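Local structure of DPS Protein (Brevibacillus brevis, 1N1Q) at residues N19-Y24 against G55-L60; L13-A18 against E81-E86; D106-L111 against A132-L137. The protein probably binds and condenses DNA in stationary phase and oxidises and stores iron inside a hollow shell of twelve subunits, shielding the chromosome from oxidative damage. One frame throughout, in Å; residues are numbered along the deposited sequence.

Interaction 1: residues N19-Y24 against G55-L60. With FEO (mu-oxo-diiron), chain E.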
loop_
_atom_site.group_PDB
_atom_site.type_symbol
_atom_site.label_atom_id
_atom_site.label_comp_id
_atom_site.label_asym_id
_atom_site.label_seq_id
_atom_site.Cartn_x
_atom_site.Cartn_y
_atom_site.Cartn_z
ATOM N N ASN A 19 -17.146 23.403 -9.801
ATOM C CA ASN A 19 -18.478 22.812 -9.711
ATOM C C ASN A 19 -18.421 21.345 -9.319
ATOM O O ASN A 19 -19.165 20.903 -8.444
ATOM C CB ASN A 19 -19.233 22.945 -11.037
ATOM C CG ASN A 19 -19.858 24.310 -11.217
ATOM O OD1 ASN A 19 -20.147 24.995 -10.242
ATOM N ND2 ASN A 19 -20.094 24.702 -12.464
ATOM N N TRP A 20 -17.542 20.588 -9.969
ATOM C CA TRP A 20 -17.424 19.169 -9.677
ATOM C C TRP A 20 -16.776 18.864 -8.338
ATOM O O TRP A 20 -17.025 17.805 -7.754
ATOM C CB TRP A 20 -16.706 18.451 -10.822
ATOM C CG TRP A 20 -17.621 18.261 -11.990
ATOM C CD1 TRP A 20 -17.614 18.954 -13.169
ATOM C CD2 TRP A 20 -18.753 17.387 -12.045
ATOM N NE1 TRP A 20 -18.679 18.569 -13.952
ATOM C CE2 TRP A 20 -19.396 17.610 -13.285
ATOM C CE3 TRP A 20 -19.291 16.440 -11.161
ATOM C CZ2 TRP A 20 -20.549 16.920 -13.665
ATOM C CZ3 TRP A 20 -20.440 15.752 -11.538
ATOM C CH2 TRP A 20 -21.057 15.998 -12.779
ATOM N N VAL A 21 -15.947 19.778 -7.847
ATOM C CA VAL A 21 -15.331 19.582 -6.536
ATOM C C VAL A 21 -16.459 19.728 -5.517
ATOM O O VAL A 21 -16.533 18.987 -4.544
ATOM C CB VAL A 21 -14.228 20.632 -6.256
ATOM C CG1 VAL A 21 -13.658 20.448 -4.844
ATOM C CG2 VAL A 21 -13.130 20.493 -7.270
ATOM N N VAL A 22 -17.347 20.685 -5.758
ATOM C CA VAL A 22 -18.495 20.888 -4.875
ATOM C C VAL A 22 -19.425 19.669 -4.968
ATOM O O VAL A 22 -19.852 19.119 -3.948
ATOM C CB VAL A 22 -19.298 22.163 -5.267
ATOM C CG1 VAL A 22 -20.669 22.154 -4.589
ATOM C CG2 VAL A 22 -18.522 23.411 -4.863
ATOM N N LEU A 23 -19.720 19.240 -6.194
ATOM C CA LEU A 23 -20.596 18.092 -6.405
ATOM C C LEU A 23 -20.057 16.785 -5.830
ATOM O O LEU A 23 -20.833 15.938 -5.394
ATOM C CB LEU A 23 -20.898 17.917 -7.897
ATOM C CG LEU A 23 -21.998 18.849 -8.424
ATOM C CD1 LEU A 23 -22.022 18.840 -9.941
ATOM C CD2 LEU A 23 -23.339 18.409 -7.853
ATOM N N TYR A 24 -18.736 16.612 -5.820
ATOM C CA TYR A 24 -18.164 15.388 -5.270
ATOM C C TYR A 24 -18.641 15.238 -3.829
ATOM O O TYR A 24 -19.014 14.149 -3.391
ATOM C CB TYR A 24 -16.635 15.443 -5.308
ATOM C CG TYR A 24 -15.965 14.231 -4.690
ATOM C CD1 TYR A 24 -15.932 13.002 -5.357
ATOM C CD2 TYR A 24 -15.363 14.315 -3.437
ATOM C CE1 TYR A 24 -15.313 11.888 -4.787
ATOM C CE2 TYR A 24 -14.745 13.210 -2.859
ATOM C CZ TYR A 24 -14.719 12.003 -3.538
ATOM O OH TYR A 24 -14.089 10.918 -2.969
ATOM N N GLY A 55 -13.899 11.618 -11.482
ATOM C CA GLY A 55 -13.259 11.521 -12.780
ATOM C C GLY A 55 -13.254 12.847 -13.526
ATOM O O GLY A 55 -12.274 13.189 -14.191
ATOM N N HIS A 56 -14.346 13.596 -13.425
ATOM C CA HIS A 56 -14.435 14.890 -14.092
ATOM C C HIS A 56 -13.417 15.859 -13.487
ATOM O O HIS A 56 -12.758 16.606 -14.212
ATOM C CB HIS A 56 -15.844 15.484 -13.958
ATOM C CG HIS A 56 -16.923 14.634 -14.563
ATOM N ND1 HIS A 56 -16.782 14.005 -15.781
ATOM C CD2 HIS A 56 -18.172 14.339 -14.131
ATOM C CE1 HIS A 56 -17.897 13.357 -16.073
ATOM N NE2 HIS A 56 -18.757 13.544 -15.089
ATOM N N ILE A 57 -13.294 15.845 -12.162
ATOM C CA ILE A 57 -12.359 16.733 -11.484
ATOM C C ILE A 57 -10.962 16.602 -12.068
ATOM O O ILE A 57 -10.328 17.598 -12.422
ATOM C CB ILE A 57 -12.243 16.410 -9.975
ATOM C CG1 ILE A 57 -13.585 16.628 -9.276
ATOM C CG2 ILE A 57 -11.140 17.280 -9.335
ATOM C CD1 ILE A 57 -13.942 18.069 -9.169
ATOM N N ASP A 58 -10.486 15.365 -12.154
ATOM C CA ASP A 58 -9.150 15.101 -12.662
ATOM C C ASP A 58 -8.972 15.418 -14.146
ATOM O O ASP A 58 -7.977 16.028 -14.530
ATOM C CB ASP A 58 -8.763 13.645 -12.391
ATOM C CG ASP A 58 -7.252 13.434 -12.360
ATOM O OD1 ASP A 58 -6.560 14.207 -11.679
ATOM O OD2 ASP A 58 -6.763 12.487 -13.007
ATOM N N THR A 59 -9.928 15.021 -14.980
ATOM C CA THR A 59 -9.812 15.290 -16.414
ATOM C C THR A 59 -9.860 16.789 -16.704
ATOM O O THR A 59 -9.070 17.295 -17.504
ATOM C CB THR A 59 -10.928 14.601 -17.233
ATOM O OG1 THR A 59 -12.198 15.142 -16.850
ATOM C CG2 THR A 59 -10.924 13.114 -16.994
ATOM N N LEU A 60 -10.787 17.490 -16.054
ATOM C CA LEU A 60 -10.924 18.934 -16.244
ATOM C C LEU A 60 -9.656 19.671 -15.807
ATOM O O LEU A 60 -9.111 20.487 -16.554
ATOM C CB LEU A 60 -12.139 19.462 -15.463
ATOM C CG LEU A 60 -13.514 19.077 -16.034
ATOM C CD1 LEU A 60 -14.612 19.448 -15.052
ATOM C CD2 LEU A 60 -13.718 19.776 -17.372
HETATM FE FE1 FEO E . -4.552 12.637 -12.709
HETATM FE FE2 FEO E . -3.459 10.705 -15.207
HETATM O O FEO E . -4.127 10.905 -13.359
HETATM O O HOH W 1 -1.332 10.441 -14.762
#
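Trp20 lays its indole against His56 and Leu60 of the facing helix, with its CB beside Ile57, whose CD1 is modelled too close to the Trp20 backbone for that spacing to carry weight. The first torsion (chi1 -76°) puts CG beside the backbone N, 3.8 Å from His56 CB. That CB stands almost straight over the five-membered ring, 3.9 Å from its centroid, a CH-pi contact. On the pyrrole side, Trp20 CD1 meets Leu60 CD1 at 3.6 Å. Farther out, the six-membered ring takes the edge of the imidazole in an edge-to-face pair, planes at 54°, with His56 CD2 3.5 Å from Trp20 CZ2. Leu23 CD1 lies over the opposite face, toward the rim. These two helices, 4-33 and 39-66, run antiparallel in the ferritin-like four-helix bundle, the axes of the short segments 9.0 Å apart and 158° between their directions. A broad, flat indole suits this buried interface because it can reach on to Phe104, Leu107 and Leu137 of the other two helices; an alanine here would probably open a gap in the core and leave the His56 ring without its aromatic mate. On the far side of 55-60, Asp58 OD2 binds iron FE1 of the mu-oxo-diiron group at 2.2 Å, a site completed by Glu62 and by His31 of a neighbouring subunit.

Interaction 2: residues L13-A18 against E81-E86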
loop_
_atom_site.group_PDB
_atom_site.type_symbol
_atom_site.label_atom_id
_atom_site.label_comp_id
_atom_site.label_asym_id
_atom_site.label_seq_id
_atom_site.Cartn_x
_atom_site.Cartn_y
_atom_site.Cartn_z
ATOM N N LEU A 13 -12.918 26.364 -17.783
ATOM C CA LEU A 13 -12.619 24.995 -17.391
ATOM C C LEU A 13 -12.581 24.915 -15.861
ATOM O O LEU A 13 -13.177 24.023 -15.265
ATOM C CB LEU A 13 -11.265 24.575 -17.979
ATOM C CG LEU A 13 -11.182 23.390 -18.960
ATOM C CD1 LEU A 13 -12.501 23.180 -19.677
ATOM C CD2 LEU A 13 -10.057 23.650 -19.948
ATOM N N ASN A 14 -11.881 25.854 -15.235
ATOM C CA ASN A 14 -11.767 25.875 -13.777
ATOM C C ASN A 14 -13.109 26.079 -13.086
ATOM O O ASN A 14 -13.295 25.670 -11.942
ATOM C CB ASN A 14 -10.771 26.952 -13.322
ATOM C CG ASN A 14 -9.338 26.439 -13.289
ATOM O OD1 ASN A 14 -9.104 25.280 -12.956
ATOM N ND2 ASN A 14 -8.375 27.302 -13.607
ATOM N N ARG A 15 -14.041 26.712 -13.785
ATOM C CA ARG A 15 -15.375 26.944 -13.246
ATOM C C ARG A 15 -16.029 25.579 -13.040
ATOM O O ARG A 15 -16.731 25.351 -12.059
ATOM C CB ARG A 15 -16.191 27.763 -14.236
ATOM C CG ARG A 15 -17.194 28.702 -13.602
ATOM C CD ARG A 15 -18.497 28.014 -13.249
ATOM N NE ARG A 15 -19.605 28.960 -13.355
ATOM C CZ ARG A 15 -19.941 29.577 -14.486
ATOM N NH1 ARG A 15 -19.259 29.342 -15.603
ATOM N NH2 ARG A 15 -20.949 30.441 -14.502
ATOM N N GLN A 16 -15.790 24.669 -13.979
ATOM C CA GLN A 16 -16.356 23.334 -13.887
ATOM C C GLN A 16 -15.575 22.475 -12.900
ATOM O O GLN A 16 -16.122 21.560 -12.288
ATOM C CB GLN A 16 -16.402 22.684 -15.270
ATOM C CG GLN A 16 -17.296 23.432 -16.246
ATOM C CD GLN A 16 -18.632 23.824 -15.628
ATOM O OE1 GLN A 16 -19.313 22.997 -15.018
ATOM N NE2 GLN A 16 -19.012 25.091 -15.781
ATOM N N VAL A 17 -14.288 22.766 -12.754
ATOM C CA VAL A 17 -13.466 22.046 -11.791
ATOM C C VAL A 17 -14.075 22.368 -10.432
ATOM O O VAL A 17 -14.287 21.480 -9.613
ATOM C CB VAL A 17 -11.990 22.529 -11.803
ATOM C CG1 VAL A 17 -11.262 22.005 -10.566
ATOM C CG2 VAL A 17 -11.279 22.033 -13.062
ATOM N N ALA A 18 -14.383 23.647 -10.218
ATOM C CA ALA A 18 -14.967 24.087 -8.957
ATOM C C ALA A 18 -16.335 23.440 -8.743
ATOM O O ALA A 18 -16.646 22.982 -7.640
ATOM C CB ALA A 18 -15.095 25.609 -8.943
ATOM N N GLU A 81 -15.695 29.953 -6.801
ATOM C CA GLU A 81 -16.015 29.945 -8.222
ATOM C C GLU A 81 -17.197 29.093 -8.669
ATOM O O GLU A 81 -17.768 29.345 -9.727
ATOM C CB GLU A 81 -14.770 29.534 -9.014
ATOM C CG GLU A 81 -13.578 30.467 -8.846
ATOM C CD GLU A 81 -13.915 31.905 -9.193
ATOM O OE1 GLU A 81 -14.680 32.113 -10.151
ATOM O OE2 GLU A 81 -13.410 32.828 -8.518
ATOM N N ALA A 82 -17.566 28.094 -7.878
ATOM C CA ALA A 82 -18.676 27.215 -8.250
ATOM C C ALA A 82 -20.026 27.922 -8.326
ATOM O O ALA A 82 -20.315 28.826 -7.536
ATOM C CB ALA A 82 -18.770 26.050 -7.268
ATOM N N SER A 83 -20.850 27.501 -9.283
ATOM C CA SER A 83 -22.187 28.053 -9.447
ATOM C C SER A 83 -23.146 27.090 -8.758
ATOM O O SER A 83 -24.316 27.399 -8.532
ATOM C CB SER A 83 -22.547 28.187 -10.932
ATOM O OG SER A 83 -22.417 26.957 -11.609
ATOM N N ILE A 84 -22.628 25.914 -8.418
ATOM C CA ILE A 84 -23.411 24.892 -7.735
ATOM C C ILE A 84 -23.447 25.145 -6.214
ATOM O O ILE A 84 -22.410 25.407 -5.608
ATOM C CB ILE A 84 -22.823 23.485 -8.014
ATOM C CG1 ILE A 84 -22.774 23.246 -9.528
ATOM C CG2 ILE A 84 -23.634 22.428 -7.272
ATOM C CD1 ILE A 84 -23.401 21.969 -9.999
ATOM N N LYS A 85 -24.637 25.084 -5.604
ATOM C CA LYS A 85 -24.802 25.292 -4.154
ATOM C C LYS A 85 -24.636 23.964 -3.407
ATOM O O LYS A 85 -24.872 22.899 -3.971
ATOM C CB LYS A 85 -26.194 25.867 -3.828
ATOM C CG LYS A 85 -26.546 27.175 -4.519
ATOM C CD LYS A 85 -25.598 28.305 -4.159
ATOM C CE LYS A 85 -26.184 29.642 -4.603
ATOM N NZ LYS A 85 -25.190 30.754 -4.555
ATOM N N GLU A 86 -24.243 24.039 -2.136
ATOM C CA GLU A 86 -24.041 22.846 -1.319
ATOM C C GLU A 86 -25.383 22.374 -0.784
ATOM O O GLU A 86 -26.354 23.132 -0.780
ATOM C CB GLU A 86 -23.070 23.159 -0.175
ATOM C CG GLU A 86 -21.744 23.720 -0.684
ATOM C CD GLU A 86 -20.574 23.362 0.204
ATOM O OE1 GLU A 86 -20.289 24.110 1.162
ATOM O OE2 GLU A 86 -19.945 22.317 -0.058
#
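Where helix 75-81 ends and the chain runs on toward helix 93-120, the connecting segment of this ferritin-like bundle lies against the outer side of helix 4-33, and Ala18 and Arg15 are the helix residues it touches. Ala82 is the first residue to leave helical backbone angles, its psi turned to 144°, and the chain passes close over Ala18 there: the CA atoms of Ala18 and Ala82 are 4.9 Å apart. Such an approach suits alanine on both sides, since probably only methyl-sized side chains fit where the CA atoms come this close. Ala18 CB points at the loop, meeting the backbone N of Ala82 at 3.7 Å and CB of Glu81 at 3.9 Å, while the two alanine methyls lie 4.1 Å apart. Ala82 CB in turn rests beside the carbonyl of Ala18, 3.7 Å from its O. Next to this small apolar patch, Arg15 lends its aliphatic part: its chain bends at chi2 (-83°) and again at chi3, and CD passes 3.8 Å from the carbonyl O of Glu81. No hydrogen bond joins the two segments, and the carboxylate of Glu81 is not in contact with the guanidinium despite the opposite charge. Polar partners farther along fix the loop instead. Asn19 OD1 accepts the backbone N-H groups of both Ser83 and Ile84, and Ser83 OG is hydrogen-bonded to Glu110 of helix 93-120, whose ion pair with Arg15 is long and weak. Across the segments themselves, Arg15 NE merely packs against Ser83, 3.9 Å from both its CB and its OG.

Interaction 3: residues D106-L111 against A132-L137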
loop_
_atom_site.group_PDB
_atom_site.type_symbol
_atom_site.label_atom_id
_atom_site.label_comp_id
_atom_site.label_asym_id
_atom_site.label_seq_id
_atom_site.Cartn_x
_atom_site.Cartn_y
_atom_site.Cartn_z
ATOM N N ASP A 106 -28.349 22.894 -14.902
ATOM C CA ASP A 106 -27.587 24.133 -14.867
ATOM C C ASP A 106 -26.233 23.911 -15.558
ATOM O O ASP A 106 -25.811 24.714 -16.395
ATOM C CB ASP A 106 -27.392 24.573 -13.415
ATOM C CG ASP A 106 -26.884 26.001 -13.299
ATOM O OD1 ASP A 106 -27.236 26.820 -14.167
ATOM O OD2 ASP A 106 -26.164 26.293 -12.324
ATOM N N LEU A 107 -25.568 22.809 -15.225
ATOM C CA LEU A 107 -24.281 22.485 -15.826
ATOM C C LEU A 107 -24.366 22.308 -17.337
ATOM O O LEU A 107 -23.460 22.709 -18.066
ATOM C CB LEU A 107 -23.693 21.217 -15.201
ATOM C CG LEU A 107 -23.351 21.279 -13.710
ATOM C CD1 LEU A 107 -22.585 20.023 -13.324
ATOM C CD2 LEU A 107 -22.518 22.525 -13.412
ATOM N N VAL A 108 -25.445 21.700 -17.818
ATOM C CA VAL A 108 -25.604 21.509 -19.261
ATOM C C VAL A 108 -25.588 22.874 -19.945
ATOM O O VAL A 108 -24.948 23.055 -20.980
ATOM C CB VAL A 108 -26.929 20.782 -19.599
ATOM C CG1 VAL A 108 -27.277 20.965 -21.082
ATOM C CG2 VAL A 108 -26.788 19.294 -19.298
ATOM N N GLY A 109 -26.288 23.833 -19.347
ATOM C CA GLY A 109 -26.326 25.173 -19.902
ATOM C C GLY A 109 -24.950 25.816 -19.884
ATOM O O GLY A 109 -24.541 26.447 -20.861
ATOM N N GLU A 110 -24.232 25.661 -18.776
ATOM C CA GLU A 110 -22.899 26.236 -18.659
ATOM C C GLU A 110 -21.928 25.546 -19.607
ATOM O O GLU A 110 -21.039 26.188 -20.171
ATOM C CB GLU A 110 -22.385 26.126 -17.216
ATOM C CG GLU A 110 -23.207 26.918 -16.204
ATOM C CD GLU A 110 -22.575 26.955 -14.822
ATOM O OE1 GLU A 110 -21.599 26.214 -14.578
ATOM O OE2 GLU A 110 -23.066 27.720 -13.968
ATOM N N LEU A 111 -22.097 24.239 -19.786
ATOM C CA LEU A 111 -21.212 23.493 -20.673
ATOM C C LEU A 111 -21.377 23.959 -22.117
ATOM O O LEU A 111 -20.406 24.040 -22.867
ATOM C CB LEU A 111 -21.475 21.989 -20.541
ATOM C CG LEU A 111 -20.895 21.363 -19.255
ATOM C CD1 LEU A 111 -21.425 19.943 -19.080
ATOM C CD2 LEU A 111 -19.366 21.376 -19.320
ATOM N N ALA A 132 -18.439 15.669 -23.894
ATOM C CA ALA A 132 -18.588 14.332 -23.326
ATOM C C ALA A 132 -19.253 14.390 -21.948
ATOM O O ALA A 132 -20.092 13.553 -21.628
ATOM C CB ALA A 132 -17.223 13.632 -23.234
ATOM N N ILE A 133 -18.884 15.373 -21.131
ATOM C CA ILE A 133 -19.499 15.512 -19.805
ATOM C C ILE A 133 -20.971 15.880 -20.005
ATOM O O ILE A 133 -21.864 15.321 -19.365
ATOM C CB ILE A 133 -18.847 16.639 -18.944
ATOM C CG1 ILE A 133 -17.492 16.188 -18.383
ATOM C CG2 ILE A 133 -19.771 17.002 -17.772
ATOM C CD1 ILE A 133 -16.524 15.738 -19.399
ATOM N N GLU A 134 -21.220 16.821 -20.912
ATOM C CA GLU A 134 -22.577 17.277 -21.199
ATOM C C GLU A 134 -23.507 16.146 -21.637
ATOM O O GLU A 134 -24.627 16.022 -21.138
ATOM C CB GLU A 134 -22.558 18.351 -22.295
ATOM C CG GLU A 134 -23.901 19.058 -22.482
ATOM C CD GLU A 134 -23.944 19.927 -23.735
ATOM O OE1 GLU A 134 -22.973 20.670 -23.988
ATOM O OE2 GLU A 134 -24.958 19.871 -24.462
ATOM N N ALA A 135 -23.044 15.334 -22.579
ATOM C CA ALA A 135 -23.839 14.220 -23.082
ATOM C C ALA A 135 -24.226 13.283 -21.940
ATOM O O ALA A 135 -25.363 12.802 -21.875
ATOM C CB ALA A 135 -23.047 13.448 -24.161
ATOM N N GLY A 136 -23.277 13.028 -21.042
ATOM C CA GLY A 136 -23.535 12.145 -19.920
ATOM C C GLY A 136 -24.578 12.711 -18.973
ATOM O O GLY A 136 -25.431 11.971 -18.464
ATOM N N LEU A 137 -24.512 14.019 -18.727
ATOM C CA LEU A 137 -25.469 14.668 -17.835
ATOM C C LEU A 137 -26.875 14.632 -18.417
ATOM O O LEU A 137 -27.852 14.398 -17.696
ATOM C CB LEU A 137 -25.064 16.122 -17.576
ATOM C CG LEU A 137 -23.731 16.340 -16.845
ATOM C CD1 LEU A 137 -23.545 17.817 -16.555
ATOM C CD2 LEU A 137 -23.715 15.537 -15.554
#
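Leu111 CD1 reaches across to helix 132-137 and touches three of its residues at once: it lies 3.6 Å from Ile133 CG2, the same distance from Glu134 CA, and 3.9 Å from Leu137 CD1. One turn earlier, Leu107 meets the same Leu137 methyl, its CB 3.7 Å from Leu137 CD1, which thus touches both leucines. Leucine suits these inward positions because its branch lies one carbon beyond CB, far enough out to fill the space between helices. Val108, branched at CB, stays closer to its own helix; its CG2 slides past Leu137 CB at 4.0 Å, while CG1 packs crosswise against the aliphatic CG of Glu134. In that glutamate, CG anti to the backbone N (chi1 -170°) is brought up to Val108 CG1, and the chain beyond runs extended. Glu134 is buried, and its OE1 is paired in a salt bridge with Arg115; Glu138 brings a like charge near OE2, and the arginine probably offsets part of the repulsion between the two carboxylates. The two segments run antiparallel at 151°, their axes 9.5 Å apart, and carry no hydrogen bond between them. Leu137 also packs on Phe104, a further contact within the pair of helices 93-120 and 124-148, whereas Leu107 turns to Gln16, Asn19 and Leu23 and so sets the pair against helix 4-33 of the four-helix bundle.

In the fold
All three contacts lie within one ferritin-like domain. Interaction 1 pairs helices 4-33 and 39-66, and interaction 3 pairs helices 93-120 and 124-148; interaction 2 sets the connection after helix 75-81 on helix 4-33, which it shares with interaction 1. Along the chain, interaction 1 is nested inside the loop closed by interaction 2, and interaction 3 follows both. The centres of interactions 1 and 2 are about 9 Å apart, and each is about 13 Å from that of interaction 3. Asn19, Ser83, Gln16 and Glu110 form a polar network bridging all three, so the crossover segment is tied to both helix pairs of the bundle that carries the subunit-interface iron ligands.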